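Local coordinates for chromosome replication initiation inhibitor protein (Agrobacterium tumefaciens, PDB 3FD3) that probably acts as a DNA-binding transcription regulator of the LysR family, of which this chain is the C-terminal, substrate-binding-type domain, at residues V92-A98 with L120-Y126; L111-I116 with G146-N150. All blocks are in the same frame, centred on the assembly; numbering follows the deposited sequence.

Interaction 1 (V92-A98 with L120-Y126)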
ATOM      1  N   VAL A  92     -29.060   2.726  -6.445  1.00 25.72           N
ATOM      2  CA  VAL A  92     -28.302   3.238  -5.316  1.00 25.30           C
ATOM      3  C   VAL A  92     -29.176   4.213  -4.527  1.00 25.72           C
ATOM      4  O   VAL A  92     -29.268   5.395  -4.861  1.00 26.39           O
ATOM      5  CB  VAL A  92     -26.988   3.909  -5.776  1.00 25.01           C
ATOM      6  CG1 VAL A  92     -26.190   4.373  -4.573  1.00 25.54           C
ATOM      7  CG2 VAL A  92     -26.160   2.926  -6.599  1.00 24.71           C
ATOM      8  N   THR A  93     -29.826   3.695  -3.492  1.00 24.92           N
ATOM      9  CA  THR A  93     -30.778   4.442  -2.687  1.00 24.57           C
ATOM     10  C   THR A  93     -30.269   4.517  -1.251  1.00 24.47           C
ATOM     11  O   THR A  93     -29.384   3.754  -0.856  1.00 24.01           O
ATOM     12  CB  THR A  93     -32.127   3.736  -2.663  1.00 24.41           C
ATOM     13  OG1 THR A  93     -31.976   2.466  -2.007  1.00 23.65           O
ATOM     14  CG2 THR A  93     -32.644   3.535  -4.083  1.00 23.73           C
ATOM     15  N   PRO A  94     -30.822   5.437  -0.459  1.00 24.77           N
ATOM     16  CA  PRO A  94     -30.444   5.466   0.948  1.00 24.76           C
ATOM     17  C   PRO A  94     -30.674   4.130   1.655  1.00 24.05           C
ATOM     18  O   PRO A  94     -29.819   3.693   2.432  1.00 24.77           O
ATOM     19  CB  PRO A  94     -31.337   6.568   1.513  1.00 25.18           C
ATOM     20  CG  PRO A  94     -31.456   7.534   0.368  1.00 25.45           C
ATOM     21  CD  PRO A  94     -31.613   6.621  -0.837  1.00 25.17           C
ATOM     22  N   ALA A  95     -31.783   3.463   1.360  1.00 23.39           N
ATOM     23  CA  ALA A  95     -32.073   2.181   1.985  1.00 23.35           C
ATOM     24  C   ALA A  95     -30.997   1.168   1.626  1.00 22.82           C
ATOM     25  O   ALA A  95     -30.494   0.432   2.502  1.00 22.82           O
ATOM     26  CB  ALA A  95     -33.477   1.666   1.564  1.00 22.79           C
ATOM     27  N   ALA A  96     -30.633   1.135   0.347  1.00 22.77           N
ATOM     28  CA  ALA A  96     -29.600   0.197  -0.124  1.00 22.91           C
ATOM     29  C   ALA A  96     -28.228   0.488   0.480  1.00 23.23           C
ATOM     30  O   ALA A  96     -27.491  -0.423   0.860  1.00 22.52           O
ATOM     31  CB  ALA A  96     -29.530   0.203  -1.646  1.00 23.08           C
ATOM     32  N   LEU A  97     -27.884   1.771   0.590  1.00 22.86           N
ATOM     33  CA  LEU A  97     -26.586   2.168   1.152  1.00 23.51           C
ATOM     34  C   LEU A  97     -26.482   1.867   2.637  1.00 24.16           C
ATOM     35  O   LEU A  97     -25.388   1.701   3.171  1.00 24.82           O
ATOM     36  CB  LEU A  97     -26.321   3.647   0.900  1.00 23.49           C
ATOM     37  CG  LEU A  97     -25.877   3.992  -0.519  1.00 24.48           C
ATOM     38  CD1 LEU A  97     -26.101   5.502  -0.757  1.00 25.52           C
ATOM     39  CD2 LEU A  97     -24.412   3.551  -0.776  1.00 22.94           C
ATOM     40  N   ALA A  98     -27.621   1.748   3.306  1.00 24.09           N
ATOM     41  CA  ALA A  98     -27.615   1.391   4.718  1.00 24.50           C
ATOM     42  C   ALA A  98     -27.291  -0.075   4.926  1.00 24.81           C
ATOM     43  O   ALA A  98     -27.033  -0.483   6.058  1.00 25.12           O
ATOM     44  CB  ALA A  98     -28.982   1.740   5.373  1.00 24.64           C
ATOM     45  N   LEU A 120     -26.614  11.723  -3.040  0.50 29.73           N
ATOM     46  CA  LEU A 120     -27.989  11.473  -2.607  0.50 29.53           C
ATOM     47  C   LEU A 120     -28.656  12.653  -1.899  0.50 29.54           C
ATOM     48  O   LEU A 120     -29.857  12.614  -1.648  0.50 29.53           O
ATOM     49  CB  LEU A 120     -28.026  10.249  -1.692  0.50 29.69           C
ATOM     50  CG  LEU A 120     -27.869   8.909  -2.420  0.50 29.91           C
ATOM     51  CD1 LEU A 120     -26.412   8.614  -2.747  0.50 29.44           C
ATOM     52  CD2 LEU A 120     -28.478   7.795  -1.585  0.50 30.74           C
ATOM     53  N   GLY A 121     -27.888  13.691  -1.571  1.00 29.26           N
ATOM     54  CA  GLY A 121     -28.438  14.886  -0.926  1.00 28.99           C
ATOM     55  C   GLY A 121     -28.803  14.685   0.535  1.00 28.73           C
ATOM     56  O   GLY A 121     -29.513  15.496   1.107  1.00 28.18           O
ATOM     57  N   GLU A 122     -28.320  13.602   1.134  1.00 28.13           N
ATOM     58  CA  GLU A 122     -28.522  13.329   2.555  1.00 28.02           C
ATOM     59  C   GLU A 122     -27.385  12.443   3.054  1.00 27.77           C
ATOM     60  O   GLU A 122     -26.696  11.823   2.252  1.00 27.12           O
ATOM     61  CB  GLU A 122     -29.872  12.645   2.795  1.00 28.35           C
ATOM     62  CG  GLU A 122     -30.016  11.240   2.217  1.00 29.61           C
ATOM     63  CD  GLU A 122     -31.467  10.776   2.175  1.00 32.50           C
ATOM     64  OE1 GLU A 122     -31.897  10.051   3.092  1.00 34.46           O
ATOM     65  OE2 GLU A 122     -32.183  11.154   1.227  1.00 33.24           O
ATOM     66  N   ASP A 123     -27.200  12.394   4.373  1.00 27.26           N
ATOM     67  CA  ASP A 123     -26.218  11.515   4.986  1.00 27.15           C
ATOM     68  C   ASP A 123     -26.824  10.152   5.243  1.00 26.86           C
ATOM     69  O   ASP A 123     -27.906  10.044   5.779  1.00 26.77           O
ATOM     70  CB  ASP A 123     -25.699  12.095   6.303  1.00 27.39           C
ATOM     71  CG  ASP A 123     -24.672  13.203   6.097  1.00 28.20           C
ATOM     72  OD1 ASP A 123     -23.670  13.017   5.373  1.00 28.99           O
ATOM     73  OD2 ASP A 123     -24.856  14.276   6.680  1.00 29.91           O
ATOM     74  N   VAL A 124     -26.123   9.099   4.845  1.00 25.77           N
ATOM     75  CA  VAL A 124     -26.558   7.749   5.155  1.00 26.00           C
ATOM     76  C   VAL A 124     -25.435   7.043   5.890  1.00 25.58           C
ATOM     77  O   VAL A 124     -24.300   7.064   5.433  1.00 25.21           O
ATOM     78  CB  VAL A 124     -26.904   6.946   3.869  1.00 26.01           C
ATOM     79  CG1 VAL A 124     -27.409   5.553   4.230  1.00 26.60           C
ATOM     80  CG2 VAL A 124     -27.922   7.700   3.016  1.00 26.61           C
ATOM     81  N   SER A 125     -25.754   6.402   7.015  0.50 25.56           N
ATOM     82  CA  SER A 125     -24.767   5.603   7.733  0.50 25.51           C
ATOM     83  C   SER A 125     -24.660   4.217   7.102  0.50 24.98           C
ATOM     84  O   SER A 125     -25.624   3.444   7.103  0.50 24.89           O
ATOM     85  CB  SER A 125     -25.143   5.463   9.202  0.50 25.87           C
ATOM     86  OG  SER A 125     -24.104   4.810   9.903  0.50 27.15           O
ATOM     87  N   TYR A 126     -23.469   3.892   6.620  1.00 23.93           N
ATOM     88  CA  TYR A 126     -23.240   2.683   5.818  1.00 23.20           C
ATOM     89  C   TYR A 126     -22.384   1.684   6.603  1.00 22.44           C
ATOM     90  O   TYR A 126     -21.465   2.093   7.310  1.00 22.46           O
ATOM     91  CB  TYR A 126     -22.595   3.041   4.468  1.00 23.63           C
ATOM     92  CG  TYR A 126     -21.200   3.592   4.551  1.00 23.29           C
ATOM     93  CD1 TYR A 126     -20.968   4.944   4.803  1.00 22.49           C
ATOM     94  CD2 TYR A 126     -20.098   2.766   4.359  1.00 23.21           C
ATOM     95  CE1 TYR A 126     -19.668   5.460   4.885  1.00 23.81           C
ATOM     96  CE2 TYR A 126     -18.799   3.257   4.454  1.00 22.86           C
ATOM     97  CZ  TYR A 126     -18.580   4.609   4.720  1.00 23.76           C
ATOM     98  OH  TYR A 126     -17.278   5.080   4.805  1.00 24.51           O
TER
HETATM   99  O   HOH W   1     -26.447   1.243   8.150  1.00 44.54           O
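Pro94 and Leu97 of the short helix 94-97 pack against Val124 and Leu120, joining that helix to the loop that follows helix 111-120 in the regulatory domain of this LysR-type protein. Thr93 is the N-cap of the short helix, its OG1 accepting from Ala96 N at 3.0 Å. Apolar contact carries most of the interface. Val124 has CG1 anti to its backbone N (chi1 -178°), and its two methyls meet different atoms of the helix: CG1 lies 3.5 Å from Pro94 O and also near Ala98 N, beside the backbone bond that joins them, whereas CG2 sits 3.9 Å from Pro94 CB. Leu97 CB meets Val124 CG1 at 4.0 Å. Beyond CB, Leu97 and Leu120 reach for each other tip to tip, and Leu120 slides past the proline ring in the opposite direction; these contacts look unusually tight, but Leu120 was modelled in two conformers, so their exact closeness is doubtful. The Glu122 side chain crosses the proline at about a right angle, with Glu122 CD 3.7 Å from Pro94 CG. Leu97 also touches Phe88, and Val124 touches Ile116 of helix 111-120. Polar links are sparse and mediated by backbone oxygens. A water donates to both Ala98 O and Ser125 O, bridging Ala98 to the loop. The hydroxyl of Tyr126 turns to Thr104 OG1, a hydrogen bond outside this contact. Leu97 O faces the same tyrosine, lying 3.5 Å from Tyr126 CA in a CA-H...O contact with 130° at the hydrogen, and 3.4 Å from Tyr126 CB.

Interaction 2 (L111-I116 with G146-N150); sequences LQASWI and GWGLN. With CA (calcium ion), chain B.
Gln112 reaches from helix 111-120 to the strand 148-151 and ties the two together by one nearly straight hydrogen bond, Leu149 N to Gln112 OE1 at 3.0 Å with 169° at the hydrogen. The backbone N-H of Leu149 meets OE1 in the carbonyl plane, on a lone pair. A bend in the Gln112 chain brings OE1 to Leu149 N, while NE2 is held by Asp109. The tightly packed part lies deeper. Trp147 slides along Gln112 in the opposite direction, its CH2 3.7 Å from Gln112 CB. Trp147 CZ3 lies 3.8 Å from Trp115 CE3; the six-membered rings meet obliquely, planes 54° apart. Ile116 CD1 comes in at the edge of the Trp147 ring, near its plane. Leu149 fits beside Trp115, with Leu149 CD2 3.8 Å from Trp115 CB. Trp115 and Trp147 also lie on Leu167 of strand 165-181, and Trp115 NE1 bonds to Thr171, so both indoles sit within buried surroundings. The other side is wetter and looser. Leu111, only partly exposed, merely brushes the strand, Leu111 CB to Leu149 CB at 4.1 Å. Beyond it a calcium ion is bound by Leu149 O at 2.4 Å, by two waters and by one further atom from elsewhere. One of those waters donates to Gln112 OE1 at 2.8 Å, so this oxygen takes two hydrogen bonds and reaches the metal through water. Segment 111-116 runs at 102° to strand segment 148-150, the axes of these segments 8.0 Å apart at closest, packing across outermost strand 148-151 and strands 66-79 and 165-181 of the mixed sheet, as in the periplasmic-binding-protein-like fold of LysR substrate-binding domains.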
ATOM      1  N   LEU A 111     -14.334  10.228   2.708  1.00 23.04           N
ATOM      2  CA  LEU A 111     -14.676  10.252   1.275  1.00 23.09           C
ATOM      3  C   LEU A 111     -15.989   9.551   0.902  1.00 22.74           C
ATOM      4  O   LEU A 111     -16.750  10.045   0.070  1.00 22.51           O
ATOM      5  CB  LEU A 111     -13.519   9.704   0.418  1.00 23.14           C
ATOM      6  CG  LEU A 111     -12.165  10.413   0.521  1.00 24.61           C
ATOM      7  CD1 LEU A 111     -11.256   9.932  -0.631  1.00 26.17           C
ATOM      8  CD2 LEU A 111     -12.269  11.945   0.544  1.00 25.98           C
ATOM      9  N   GLN A 112     -16.265   8.398   1.493  1.00 21.80           N
ATOM     10  CA  GLN A 112     -17.503   7.703   1.178  1.00 21.73           C
ATOM     11  C   GLN A 112     -18.680   8.522   1.711  1.00 21.48           C
ATOM     12  O   GLN A 112     -19.685   8.669   1.028  1.00 22.36           O
ATOM     13  CB  GLN A 112     -17.546   6.317   1.813  1.00 20.58           C
ATOM     14  CG  GLN A 112     -16.667   5.291   1.107  1.00 20.93           C
ATOM     15  CD  GLN A 112     -15.179   5.553   1.239  1.00 22.51           C
ATOM     16  OE1 GLN A 112     -14.442   5.452   0.261  1.00 22.16           O
ATOM     17  NE2 GLN A 112     -14.723   5.836   2.457  1.00 21.91           N
ATOM     18  N   ALA A 113     -18.536   9.041   2.926  1.00 22.00           N
ATOM     19  CA  ALA A 113     -19.588   9.851   3.561  1.00 22.67           C
ATOM     20  C   ALA A 113     -19.873  11.099   2.729  1.00 23.05           C
ATOM     21  O   ALA A 113     -21.029  11.474   2.485  1.00 22.55           O
ATOM     22  CB  ALA A 113     -19.186  10.242   4.987  1.00 22.96           C
ATOM     23  N   SER A 114     -18.805  11.746   2.288  1.00 23.66           N
ATOM     24  CA  SER A 114     -18.911  12.937   1.466  1.00 24.96           C
ATOM     25  C   SER A 114     -19.588  12.628   0.123  1.00 24.50           C
ATOM     26  O   SER A 114     -20.480  13.351  -0.306  1.00 25.09           O
ATOM     27  CB  SER A 114     -17.523  13.529   1.220  1.00 24.90           C
ATOM     28  OG  SER A 114     -17.685  14.719   0.490  1.00 28.46           O
ATOM     29  N   TRP A 115     -19.167  11.545  -0.517  1.00 24.28           N
ATOM     30  CA  TRP A 115     -19.759  11.114  -1.781  1.00 23.62           C
ATOM     31  C   TRP A 115     -21.257  10.861  -1.625  1.00 23.88           C
ATOM     32  O   TRP A 115     -22.054  11.341  -2.422  1.00 24.16           O
ATOM     33  CB  TRP A 115     -19.052   9.866  -2.343  1.00 23.75           C
ATOM     34  CG  TRP A 115     -19.677   9.423  -3.615  1.00 23.60           C
ATOM     35  CD1 TRP A 115     -19.421   9.915  -4.868  1.00 23.67           C
ATOM     36  CD2 TRP A 115     -20.706   8.462  -3.766  1.00 21.61           C
ATOM     37  NE1 TRP A 115     -20.226   9.306  -5.794  1.00 22.46           N
ATOM     38  CE2 TRP A 115     -21.028   8.406  -5.140  1.00 22.29           C
ATOM     39  CE3 TRP A 115     -21.414   7.641  -2.870  1.00 23.45           C
ATOM     40  CZ2 TRP A 115     -22.010   7.556  -5.642  1.00 23.56           C
ATOM     41  CZ3 TRP A 115     -22.384   6.803  -3.371  1.00 22.98           C
ATOM     42  CH2 TRP A 115     -22.689   6.783  -4.745  1.00 23.84           C
ATOM     43  N   ILE A 116     -21.645  10.141  -0.575  1.00 23.64           N
ATOM     44  CA  ILE A 116     -23.077   9.898  -0.327  1.00 24.41           C
ATOM     45  C   ILE A 116     -23.867  11.206  -0.181  1.00 25.38           C
ATOM     46  O   ILE A 116     -24.922  11.379  -0.799  1.00 24.91           O
ATOM     47  CB  ILE A 116     -23.303   9.053   0.930  1.00 24.03           C
ATOM     48  CG1 ILE A 116     -22.750   7.630   0.714  1.00 23.20           C
ATOM     49  CG2 ILE A 116     -24.800   8.999   1.259  1.00 23.09           C
ATOM     50  CD1 ILE A 116     -22.594   6.810   2.001  1.00 22.53           C
ATOM     51  N   GLY A 146     -16.708  -4.774  -1.562  1.00 21.84           N
ATOM     52  CA  GLY A 146     -17.331  -3.545  -1.111  1.00 21.34           C
ATOM     53  C   GLY A 146     -17.253  -2.514  -2.201  1.00 21.89           C
ATOM     54  O   GLY A 146     -16.670  -2.759  -3.262  1.00 21.09           O
ATOM     55  N   TRP A 147     -17.916  -1.393  -1.947  1.00 21.15           N
ATOM     56  CA  TRP A 147     -17.793  -0.190  -2.777  1.00 20.68           C
ATOM     57  C   TRP A 147     -16.985   0.869  -2.033  1.00 20.64           C
ATOM     58  O   TRP A 147     -16.979   0.915  -0.824  1.00 21.22           O
ATOM     59  CB  TRP A 147     -19.157   0.359  -3.164  1.00 20.11           C
ATOM     60  CG  TRP A 147     -19.894   1.029  -1.998  1.00 21.96           C
ATOM     61  CD1 TRP A 147     -20.703   0.430  -1.086  1.00 21.99           C
ATOM     62  CD2 TRP A 147     -19.837   2.408  -1.642  1.00 20.19           C
ATOM     63  NE1 TRP A 147     -21.161   1.342  -0.185  1.00 21.19           N
ATOM     64  CE2 TRP A 147     -20.641   2.572  -0.497  1.00 22.30           C
ATOM     65  CE3 TRP A 147     -19.176   3.523  -2.173  1.00 21.18           C
ATOM     66  CZ2 TRP A 147     -20.825   3.818   0.113  1.00 22.01           C
ATOM     67  CZ3 TRP A 147     -19.339   4.750  -1.552  1.00 22.20           C
ATOM     68  CH2 TRP A 147     -20.152   4.885  -0.423  1.00 21.70           C
ATOM     69  N   GLY A 148     -16.296   1.721  -2.783  1.00 20.44           N
ATOM     70  CA  GLY A 148     -15.534   2.786  -2.163  1.00 20.83           C
ATOM     71  C   GLY A 148     -15.004   3.768  -3.171  1.00 20.44           C
ATOM     72  O   GLY A 148     -15.142   3.568  -4.378  1.00 20.56           O
ATOM     73  N   LEU A 149     -14.414   4.846  -2.647  1.00 20.44           N
ATOM     74  CA  LEU A 149     -13.842   5.890  -3.495  1.00 20.85           C
ATOM     75  C   LEU A 149     -12.399   5.539  -3.831  1.00 20.70           C
ATOM     76  O   LEU A 149     -11.571   5.312  -2.937  1.00 23.75           O
ATOM     77  CB  LEU A 149     -13.930   7.244  -2.806  1.00 20.45           C
ATOM     78  CG  LEU A 149     -15.270   7.997  -2.902  1.00 20.88           C
ATOM     79  CD1 LEU A 149     -15.498   8.542  -4.299  1.00 22.81           C
ATOM     80  CD2 LEU A 149     -16.461   7.086  -2.513  1.00 19.99           C
ATOM     81  N   ASN A 150     -12.104   5.455  -5.121  1.00 20.93           N
ATOM     82  CA  ASN A 150     -10.780   5.132  -5.595  1.00 20.25           C
ATOM     83  C   ASN A 150     -10.275   6.222  -6.536  1.00 20.04           C
ATOM     84  O   ASN A 150     -11.046   6.737  -7.372  1.00 20.37           O
ATOM     85  CB  ASN A 150     -10.812   3.815  -6.367  1.00 20.07           C
ATOM     86  CG  ASN A 150     -11.108   2.645  -5.493  1.00 22.04           C
ATOM     87  OD1 ASN A 150     -10.304   2.302  -4.639  1.00 20.93           O
ATOM     88  ND2 ASN A 150     -12.273   2.006  -5.698  1.00 22.19           N
TER
HETATM   89 CA    CA B   1     -10.175   5.616  -0.991  0.70 36.28          CA
HETATM   90  O   HOH W   2     -11.768   6.302   0.501  1.00 26.70           O
HETATM   91  O   HOH W   3      -8.084   4.993  -2.008  1.00 23.28           O

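The two interactions share helix 111-120: interaction 2 uses its first turns, and the second segment of interaction 1 starts at its last residue, the segments alternating along the chain. Their centres lie about 11 Å apart, and they touch directly. Tyr126 bridges them, with Tyr126 OH 3.2 Å from Gln112 CB and Tyr126 CD1 3.7 Å from Ile116 CD1, while Leu97 CD2 meets Trp147 CZ2 at 3.7 Å. The loop of interaction 1 thus packs on the buried helix-strand junction, whose strand supplies a calcium ligand. From the side chain of Tyr126 to the calcium ion the distance is about 9 Å.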